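Local structure of Lmo2184 protein (Listeria monocytogenes serovar 1/2a, 5JOQ) at residues A[40-45]-A[61-66]; A[165-170]-A[221-226]; A[169-174]-A[197-202]. The protein probably binds heme as the membrane-attached lipoprotein that supplies substrate to an ABC transporter for iron acquisition. All coordinates share one frame; numbering follows the deposited sequence.

Contact 1. Residues A[40-45]-A[61-66]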
loop_
_atom_site.group_PDB
_atom_site.type_symbol
_atom_site.label_atom_id
_atom_site.label_comp_id
_atom_site.label_asym_id
_atom_site.label_seq_id
_atom_site.Cartn_x
_atom_site.Cartn_y
_atom_site.Cartn_z
ATOM N N THR A 40 -16.304 3.896 -15.328
ATOM C CA THR A 40 -14.979 4.200 -14.783
ATOM C C THR A 40 -14.694 3.553 -13.427
ATOM O O THR A 40 -13.627 3.807 -12.860
ATOM C CB THR A 40 -14.748 5.707 -14.642
ATOM O OG1 THR A 40 -15.645 6.213 -13.650
ATOM C CG2 THR A 40 -15.009 6.432 -15.963
ATOM N N THR A 41 -15.591 2.722 -12.891
ATOM C CA THR A 41 -15.265 2.006 -11.661
ATOM C C THR A 41 -15.717 0.555 -11.753
ATOM O O THR A 41 -16.616 0.204 -12.530
ATOM C CB THR A 41 -15.910 2.637 -10.420
ATOM O OG1 THR A 41 -17.282 2.227 -10.349
ATOM C CG2 THR A 41 -15.841 4.173 -10.487
ATOM N N VAL A 42 -15.098 -0.279 -10.904
ATOM C CA VAL A 42 -15.464 -1.696 -10.849
ATOM C C VAL A 42 -16.936 -1.855 -10.472
ATOM O O VAL A 42 -17.683 -2.615 -11.110
ATOM C CB VAL A 42 -14.556 -2.446 -9.857
ATOM C CG1 VAL A 42 -15.082 -3.871 -9.660
ATOM C CG2 VAL A 42 -13.105 -2.477 -10.355
ATOM N N ALA A 43 -17.375 -1.148 -9.419
ATOM C CA ALA A 43 -18.774 -1.249 -8.978
ATOM C C ALA A 43 -19.755 -0.929 -10.104
ATOM O O ALA A 43 -20.779 -1.612 -10.258
ATOM C CB ALA A 43 -19.021 -0.321 -7.792
ATOM N N ILE A 44 -19.499 0.134 -10.876
ATOM C CA ILE A 44 -20.436 0.479 -11.953
ATOM C C ILE A 44 -20.405 -0.588 -13.034
ATOM O O ILE A 44 -21.449 -0.950 -13.598
ATOM C CB ILE A 44 -20.120 1.880 -12.530
ATOM C CG1 ILE A 44 -20.459 2.965 -11.490
ATOM C CG2 ILE A 44 -20.884 2.134 -13.860
ATOM C CD1 ILE A 44 -19.744 4.292 -11.789
ATOM N N THR A 45 -19.209 -1.119 -13.337
ATOM C CA THR A 45 -19.087 -2.146 -14.368
ATOM C C THR A 45 -19.917 -3.371 -14.016
ATOM O O THR A 45 -20.544 -3.982 -14.892
ATOM C CB THR A 45 -17.608 -2.551 -14.548
ATOM O OG1 THR A 45 -16.820 -1.413 -14.934
ATOM C CG2 THR A 45 -17.495 -3.573 -15.661
ATOM N N SER A 61 -7.990 -1.883 -13.795
ATOM C CA SER A 61 -7.954 -2.338 -12.427
ATOM C C SER A 61 -7.376 -3.724 -12.284
ATOM O O SER A 61 -7.470 -4.519 -13.183
ATOM C CB SER A 61 -9.394 -2.319 -11.878
ATOM O OG SER A 61 -9.578 -3.116 -10.737
ATOM N N SER A 62 -6.810 -4.020 -11.131
ATOM C CA SER A 62 -6.354 -5.384 -10.893
ATOM C C SER A 62 -7.480 -6.303 -10.450
ATOM O O SER A 62 -7.270 -7.511 -10.382
ATOM C CB SER A 62 -5.249 -5.398 -9.834
ATOM O OG SER A 62 -5.764 -4.846 -8.629
ATOM N N LYS A 63 -8.659 -5.764 -10.142
ATOM C CA LYS A 63 -9.775 -6.581 -9.707
ATOM C C LYS A 63 -10.428 -7.264 -10.899
ATOM O O LYS A 63 -10.446 -6.734 -12.009
ATOM C CB LYS A 63 -10.810 -5.731 -8.965
ATOM C CG LYS A 63 -10.257 -5.055 -7.705
ATOM C CD LYS A 63 -11.344 -4.342 -6.930
ATOM C CE LYS A 63 -10.765 -3.601 -5.713
ATOM N NZ LYS A 63 -10.296 -4.499 -4.613
ATOM N N LYS A 64 -10.956 -8.460 -10.651
ATOM C CA LYS A 64 -11.683 -9.211 -11.668
ATOM C C LYS A 64 -12.950 -8.457 -12.083
ATOM O O LYS A 64 -13.694 -7.940 -11.234
ATOM C CB LYS A 64 -12.017 -10.608 -11.127
ATOM C CG LYS A 64 -13.064 -11.391 -11.903
ATOM C CD LYS A 64 -12.581 -11.753 -13.306
ATOM C CE LYS A 64 -13.727 -12.347 -14.136
ATOM N NZ LYS A 64 -13.328 -12.561 -15.559
ATOM N N LEU A 65 -13.173 -8.358 -13.392
ATOM C CA LEU A 65 -14.360 -7.722 -13.940
ATOM C C LEU A 65 -15.255 -8.766 -14.599
ATOM O O LEU A 65 -14.799 -9.863 -14.937
ATOM C CB LEU A 65 -13.976 -6.648 -14.968
ATOM C CG LEU A 65 -13.216 -5.440 -14.413
ATOM C CD1 LEU A 65 -12.935 -4.470 -15.509
ATOM C CD2 LEU A 65 -14.050 -4.765 -13.344
ATOM N N PRO A 66 -16.539 -8.474 -14.790
ATOM C CA PRO A 66 -17.396 -9.441 -15.487
ATOM C C PRO A 66 -16.781 -9.860 -16.820
ATOM O O PRO A 66 -16.216 -9.040 -17.556
ATOM C CB PRO A 66 -18.717 -8.685 -15.669
ATOM C CG PRO A 66 -18.733 -7.668 -14.518
ATOM C CD PRO A 66 -17.260 -7.255 -14.394
#
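V42 reaches out from the first turn of its helix to L65 and S61, and its two methyl groups divide the contact between them. Its CB points at the 61-66 segment. From there CG1 lies anti to the backbone N (chi1 172°) and meets L65 CD2 at 3.9 Å. CG2, anti to the carbonyl carbon, has more neighbours: S61 OG lies 3.6 Å from V42 CG2, L65 CD2 touches this methyl as well as CG1, and the CB of K63 approaches V42 CG2 at 4.2 Å before the rest of the lysine chain leads away. A single leucine methyl thus bears against both branches of the valine, and the two side chains meet at a slant. No direct hydrogen bond crosses between the segments, and the touching is mainly methyl and methylene packing near the protein surface. The S61 hydroxyl is turned back on its own segment, where it accepts from K63 N (2.9 Å to S61 OG) in an ST turn that bends the loop beside V42.

This helix, 42-50, follows strand 37-39 of a parallel sheet, as in the alternating strand-helix lobes of periplasmic binding proteins of this family. T41 is its N-cap: T41 OG1 accepts from I44 N at 3.1 Å. T41 O is gripped twice by T45, through its backbone N and through T45 OG1 (2.9 Å to T41 O), the hydroxyl standing above the carbonyl plane. That bond fixes the rotation of T45 (chi1 -60°), with CG2 anti to the backbone N and turned toward the loop. T45 CG2 rests 3.9 Å from P66 CD, while P59 and Y69 also pack on T45.

Contact 2. Residues A[165-170]-A[221-226]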
loop_
_atom_site.group_PDB
_atom_site.type_symbol
_atom_site.label_atom_id
_atom_site.label_comp_id
_atom_site.label_asym_id
_atom_site.label_seq_id
_atom_site.Cartn_x
_atom_site.Cartn_y
_atom_site.Cartn_z
ATOM N N LYS A 165 -30.880 -6.218 21.018
ATOM C CA LYS A 165 -30.319 -5.048 21.672
ATOM C C LYS A 165 -29.173 -4.520 20.827
ATOM O O LYS A 165 -28.353 -5.293 20.324
ATOM C CB LYS A 165 -29.831 -5.390 23.085
ATOM C CG LYS A 165 -30.972 -5.577 24.060
ATOM C CD LYS A 165 -30.479 -5.587 25.502
ATOM C CE LYS A 165 -31.645 -5.655 26.491
ATOM N NZ LYS A 165 -31.194 -5.529 27.916
ATOM N N LYS A 166 -29.119 -3.179 20.665
ATOM C CA LYS A 166 -28.237 -2.600 19.653
ATOM C C LYS A 166 -26.966 -2.076 20.291
ATOM O O LYS A 166 -27.043 -1.351 21.291
ATOM C CB LYS A 166 -28.947 -1.465 18.925
ATOM C CG LYS A 166 -30.278 -1.930 18.234
ATOM C CD LYS A 166 -30.060 -3.174 17.340
ATOM C CE LYS A 166 -31.266 -3.397 16.394
ATOM N NZ LYS A 166 -32.574 -3.633 17.120
ATOM N N PRO A 167 -25.812 -2.376 19.723
ATOM C CA PRO A 167 -24.569 -1.820 20.256
ATOM C C PRO A 167 -24.286 -0.417 19.708
ATOM O O PRO A 167 -24.744 -0.105 18.635
ATOM C CB PRO A 167 -23.520 -2.755 19.691
ATOM C CG PRO A 167 -24.067 -3.125 18.367
ATOM C CD PRO A 167 -25.551 -3.186 18.526
ATOM N N THR A 168 -23.541 0.400 20.434
ATOM C CA THR A 168 -23.141 1.698 19.935
ATOM C C THR A 168 -21.838 1.416 19.147
ATOM O O THR A 168 -21.050 0.580 19.546
ATOM C CB THR A 168 -22.896 2.707 21.058
ATOM O OG1 THR A 168 -21.955 2.160 21.969
ATOM C CG2 THR A 168 -24.198 3.023 21.791
ATOM N N VAL A 169 -21.633 2.110 18.042
ATOM C CA VAL A 169 -20.479 1.885 17.201
ATOM C C VAL A 169 -19.709 3.132 16.783
ATOM O O VAL A 169 -20.294 4.132 16.457
ATOM C CB VAL A 169 -20.904 1.167 15.894
ATOM C CG1 VAL A 169 -19.703 0.800 15.039
ATOM C CG2 VAL A 169 -21.795 -0.028 16.183
ATOM N N LEU A 170 -18.389 3.030 16.782
ATOM C CA LEU A 170 -17.539 4.104 16.312
ATOM C C LEU A 170 -16.880 3.567 15.039
ATOM O O LEU A 170 -16.286 2.508 15.053
ATOM C CB LEU A 170 -16.496 4.497 17.339
ATOM C CG LEU A 170 -15.319 5.306 16.811
ATOM C CD1 LEU A 170 -15.802 6.561 16.119
ATOM C CD2 LEU A 170 -14.336 5.643 17.910
ATOM N N PRO A 221 -17.847 3.842 22.738
ATOM C CA PRO A 221 -18.566 2.908 21.857
ATOM C C PRO A 221 -18.390 1.470 22.325
ATOM O O PRO A 221 -17.326 1.080 22.810
ATOM C CB PRO A 221 -17.927 3.129 20.473
ATOM C CG PRO A 221 -16.508 3.681 20.818
ATOM C CD PRO A 221 -16.786 4.588 22.023
ATOM N N ASP A 222 -19.450 0.677 22.184
ATOM C CA ASP A 222 -19.327 -0.760 22.441
ATOM C C ASP A 222 -18.320 -1.399 21.491
ATOM O O ASP A 222 -17.545 -2.286 21.876
ATOM C CB ASP A 222 -20.686 -1.423 22.252
ATOM C CG ASP A 222 -21.686 -1.022 23.322
ATOM O OD1 ASP A 222 -21.276 -0.922 24.481
ATOM O OD2 ASP A 222 -22.868 -0.801 22.980
ATOM N N ILE A 223 -18.336 -0.977 20.237
ATOM C CA ILE A 223 -17.564 -1.588 19.158
ATOM C C ILE A 223 -16.852 -0.502 18.375
ATOM O O ILE A 223 -17.434 0.560 18.115
ATOM C CB ILE A 223 -18.487 -2.378 18.208
ATOM C CG1 ILE A 223 -19.130 -3.559 18.935
ATOM C CG2 ILE A 223 -17.731 -2.836 16.934
ATOM C CD1 ILE A 223 -20.354 -4.163 18.144
ATOM N N ILE A 224 -15.607 -0.773 17.951
ATOM C CA ILE A 224 -14.927 0.112 17.000
ATOM C C ILE A 224 -14.676 -0.669 15.719
ATOM O O ILE A 224 -14.219 -1.816 15.780
ATOM C CB ILE A 224 -13.614 0.675 17.563
ATOM C CG1 ILE A 224 -13.887 1.488 18.852
ATOM C CG2 ILE A 224 -12.879 1.524 16.469
ATOM C CD1 ILE A 224 -12.589 1.876 19.610
ATOM N N LEU A 225 -15.046 -0.076 14.578
ATOM C CA LEU A 225 -14.797 -0.612 13.246
ATOM C C LEU A 225 -13.791 0.292 12.548
ATOM O O LEU A 225 -13.873 1.517 12.677
ATOM C CB LEU A 225 -16.078 -0.667 12.386
ATOM C CG LEU A 225 -17.290 -1.395 12.980
ATOM C CD1 LEU A 225 -18.459 -1.377 11.969
ATOM C CD2 LEU A 225 -16.914 -2.854 13.378
ATOM N N ARG A 226 -12.840 -0.312 11.814
ATOM C CA ARG A 226 -11.820 0.456 11.098
ATOM C C ARG A 226 -11.781 0.032 9.639
ATOM O O ARG A 226 -11.938 -1.146 9.326
ATOM C CB ARG A 226 -10.402 0.254 11.720
ATOM C CG ARG A 226 -10.283 0.735 13.195
ATOM C CD ARG A 226 -8.806 0.508 13.724
ATOM N NE ARG A 226 -8.462 -0.929 13.704
ATOM C CZ ARG A 226 -7.802 -1.546 14.675
ATOM N NH1 ARG A 226 -7.418 -0.854 15.745
ATOM N NH2 ARG A 226 -7.556 -2.850 14.604
#
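T168 and D222 meet with their side chains crossed at about a right angle, each gripping the other's backbone. T168 OG1 sits between its own N and carbonyl carbon (chi1 55°), which brings it to D222 N, whose N-H it accepts at 2.9 Å. In return D222 OD2 takes the N-H of T168 at 2.9 Å along a nearly straight bond, on the anti side of the carboxylate and 29° out of its plane. The hydroxyl also lies 3.3 Å from D222 OD2, at best a weak bond whose proton is not settled. A bound citrate, probably from the crystallisation liquor, makes a further weak bond to this oxygen. The straight N-H bond from T168 would be expected to favour a charged D222.

Beyond this pair the segments run as neighbouring parallel strands of the mixed sheet in the second lobe of the binding protein, their directions 33° apart. V169 is paired with I223 and L170 with I224. T168 O receives I223 N, and further along the pair I223 O receives L170 N (3.0 Å) and L170 O receives L225 N.

The apolar side chains go to both faces. L170 and P221 lie side by side and point the same way, the proline CG 3.6 Å from L170 CB. On the face of V169 and I223 the approaches are slanted: V169 CG1 touches L225 CG at 3.9 Å, and I223 CD1 meets both CB and CG of P167, the nearer being P167 CB at 3.8 Å. Helix 276-288 covers the face of V169 and I223 through L287 on I223 and M283 on L225, and V192 of helix 187-194 packs on V169 and L225.

Contact 3. Residues A[169-174]-A[197-202]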
loop_
_atom_site.group_PDB
_atom_site.type_symbol
_atom_site.label_atom_id
_atom_site.label_comp_id
_atom_site.label_asym_id
_atom_site.label_seq_id
_atom_site.Cartn_x
_atom_site.Cartn_y
_atom_site.Cartn_z
ATOM N N VAL A 169 -21.633 2.110 18.042
ATOM C CA VAL A 169 -20.479 1.885 17.201
ATOM C C VAL A 169 -19.709 3.132 16.783
ATOM O O VAL A 169 -20.294 4.132 16.457
ATOM C CB VAL A 169 -20.904 1.167 15.894
ATOM C CG1 VAL A 169 -19.703 0.800 15.039
ATOM C CG2 VAL A 169 -21.795 -0.028 16.183
ATOM N N LEU A 170 -18.389 3.030 16.782
ATOM C CA LEU A 170 -17.539 4.104 16.312
ATOM C C LEU A 170 -16.880 3.567 15.039
ATOM O O LEU A 170 -16.286 2.508 15.053
ATOM C CB LEU A 170 -16.496 4.497 17.339
ATOM C CG LEU A 170 -15.319 5.306 16.811
ATOM C CD1 LEU A 170 -15.802 6.561 16.119
ATOM C CD2 LEU A 170 -14.336 5.643 17.910
ATOM N N ILE A 171 -17.004 4.310 13.953
ATOM C CA ILE A 171 -16.447 3.910 12.671
ATOM C C ILE A 171 -15.267 4.828 12.294
ATOM O O ILE A 171 -15.426 6.029 12.212
ATOM C CB ILE A 171 -17.485 3.965 11.536
ATOM C CG1 ILE A 171 -18.779 3.259 11.900
ATOM C CG2 ILE A 171 -16.935 3.360 10.259
ATOM C CD1 ILE A 171 -19.923 3.632 11.005
ATOM N N LEU A 172 -14.105 4.245 12.046
ATOM C CA LEU A 172 -12.911 5.033 11.722
ATOM C C LEU A 172 -12.456 4.653 10.319
ATOM O O LEU A 172 -12.487 3.474 9.956
ATOM C CB LEU A 172 -11.765 4.754 12.727
ATOM C CG LEU A 172 -12.066 5.058 14.201
ATOM C CD1 LEU A 172 -10.874 4.629 15.078
ATOM C CD2 LEU A 172 -12.383 6.541 14.382
ATOM N N MET A 173 -12.038 5.643 9.525
ATOM C CA MET A 173 -11.482 5.408 8.202
ATOM C C MET A 173 -10.111 6.076 8.153
ATOM O O MET A 173 -10.011 7.267 8.435
ATOM C CB MET A 173 -12.395 6.014 7.099
ATOM C CG MET A 173 -11.856 5.831 5.736
ATOM S SD MET A 173 -12.847 6.625 4.447
ATOM C CE MET A 173 -12.593 8.393 4.689
ATOM N N GLY A 174 -9.076 5.345 7.758
ATOM C CA GLY A 174 -7.792 6.006 7.555
ATOM C C GLY A 174 -6.623 5.216 8.115
ATOM O O GLY A 174 -6.691 3.981 8.180
ATOM N N GLY A 197 -26.709 -1.111 14.195
ATOM C CA GLY A 197 -25.768 -0.396 15.044
ATOM C C GLY A 197 -26.183 1.055 15.242
ATOM O O GLY A 197 -26.737 1.682 14.356
ATOM N N GLU A 198 -25.885 1.603 16.427
ATOM C CA GLU A 198 -26.130 3.010 16.751
ATOM C C GLU A 198 -24.807 3.782 16.718
ATOM O O GLU A 198 -23.973 3.633 17.611
ATOM C CB GLU A 198 -26.791 3.128 18.128
ATOM C CG GLU A 198 -26.967 4.555 18.601
ATOM C CD GLU A 198 -27.504 4.641 20.045
ATOM O OE1 GLU A 198 -28.108 3.652 20.540
ATOM O OE2 GLU A 198 -27.305 5.694 20.684
ATOM N N ASN A 199 -24.627 4.630 15.701
ATOM C CA ASN A 199 -23.384 5.387 15.546
ATOM C C ASN A 199 -23.227 6.288 16.764
ATOM O O ASN A 199 -24.197 6.921 17.204
ATOM C CB ASN A 199 -23.466 6.222 14.255
ATOM C CG ASN A 199 -22.095 6.625 13.720
ATOM O OD1 ASN A 199 -21.252 7.115 14.470
ATOM N ND2 ASN A 199 -21.866 6.394 12.433
ATOM N N VAL A 200 -22.019 6.348 17.335
ATOM C CA VAL A 200 -21.833 7.278 18.444
ATOM C C VAL A 200 -21.933 8.722 17.981
ATOM O O VAL A 200 -22.111 9.610 18.818
ATOM C CB VAL A 200 -20.483 7.091 19.182
ATOM C CG1 VAL A 200 -20.503 5.812 19.989
ATOM C CG2 VAL A 200 -19.276 7.144 18.196
ATOM N N ILE A 201 -21.778 8.987 16.689
ATOM C CA ILE A 201 -21.884 10.342 16.133
ATOM C C ILE A 201 -23.286 10.527 15.618
ATOM O O ILE A 201 -23.773 9.706 14.838
ATOM C CB ILE A 201 -20.873 10.586 14.987
ATOM C CG1 ILE A 201 -19.463 10.389 15.480
ATOM C CG2 ILE A 201 -21.004 12.007 14.485
ATOM C CD1 ILE A 201 -19.119 11.312 16.649
ATOM N N LYS A 202 -23.951 11.597 16.053
ATOM C CA LYS A 202 -25.322 11.834 15.652
ATOM C C LYS A 202 -25.496 13.269 15.204
ATOM O O LYS A 202 -24.761 14.165 15.616
ATOM C CB LYS A 202 -26.303 11.542 16.800
ATOM C CG LYS A 202 -26.272 10.104 17.239
ATOM C CD LYS A 202 -27.201 9.864 18.414
ATOM C CE LYS A 202 -27.011 8.442 18.970
ATOM N NZ LYS A 202 -25.597 8.168 19.440
HETATM O O HOH W 1 -18.594 6.653 13.748
#
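V169 pairs with N199 in a single parallel bridge, the N-H of V169 going to E198 O (2.8 Å from V169 N) and V169 O receiving V200 N at 2.9 Å. Both donors stand off the plane of the carbonyl they meet, the first by 42°, and the CA of N199 adds a C-H contact to V169 O. With a single bridge, strand 198-199 borders only the start of strand 168-173.

N199 OD1 accepts from I201 N at 3.0 Å, closing an Asx turn at this point. It also accepts a hydrogen bond from a water whose oxygen in turn accepts from I171 N, 2.8 Å away. The same carboxamide offers ND2 to V182 O of strand 180-182, while I171 CD1 lies 3.7 Å from N199 ND2, the two side chains crossing at about a right angle. Apolar contacts complete the interface. V200 CG2 lies between its own N and carbonyl carbon and meets L170 CB at 3.9 Å; V169 CG2 comes to 4.1 Å from the CA of G197, facing the side of that carbon where a CB would be crowded. K202 NZ bonds to N199 O and forms a salt bridge with E198 OE2, its hydrogen bond there being weak.

With both ends of its carboxamide engaged, N199 spans the place where one neighbour of strand 168-173 gives way to the next, and the water satisfies the I171 N-H where strand 198-199 no longer supplies a partner.

Contacts 2 and 3 share V169 and L170 and place partners on the two edges of strand 168-173, with 223-227 along one and 198-199 along the other; their centres are 7 Å apart. They touch directly, with probable hydrogen bonds between E198 N and P167 O (3.0 Å) and between L172 N and L225 O (2.8 Å), and P221 packs on V200. Contact 1 lies on the opposite side of the chain's centre, 31 Å from contact 2 and 28 Å from contact 3 between centres, and touches neither. The citrate beside contact 2 is no evidence of the heme site; by analogy with relatives, the substrate is probably held in the cleft between the lobes.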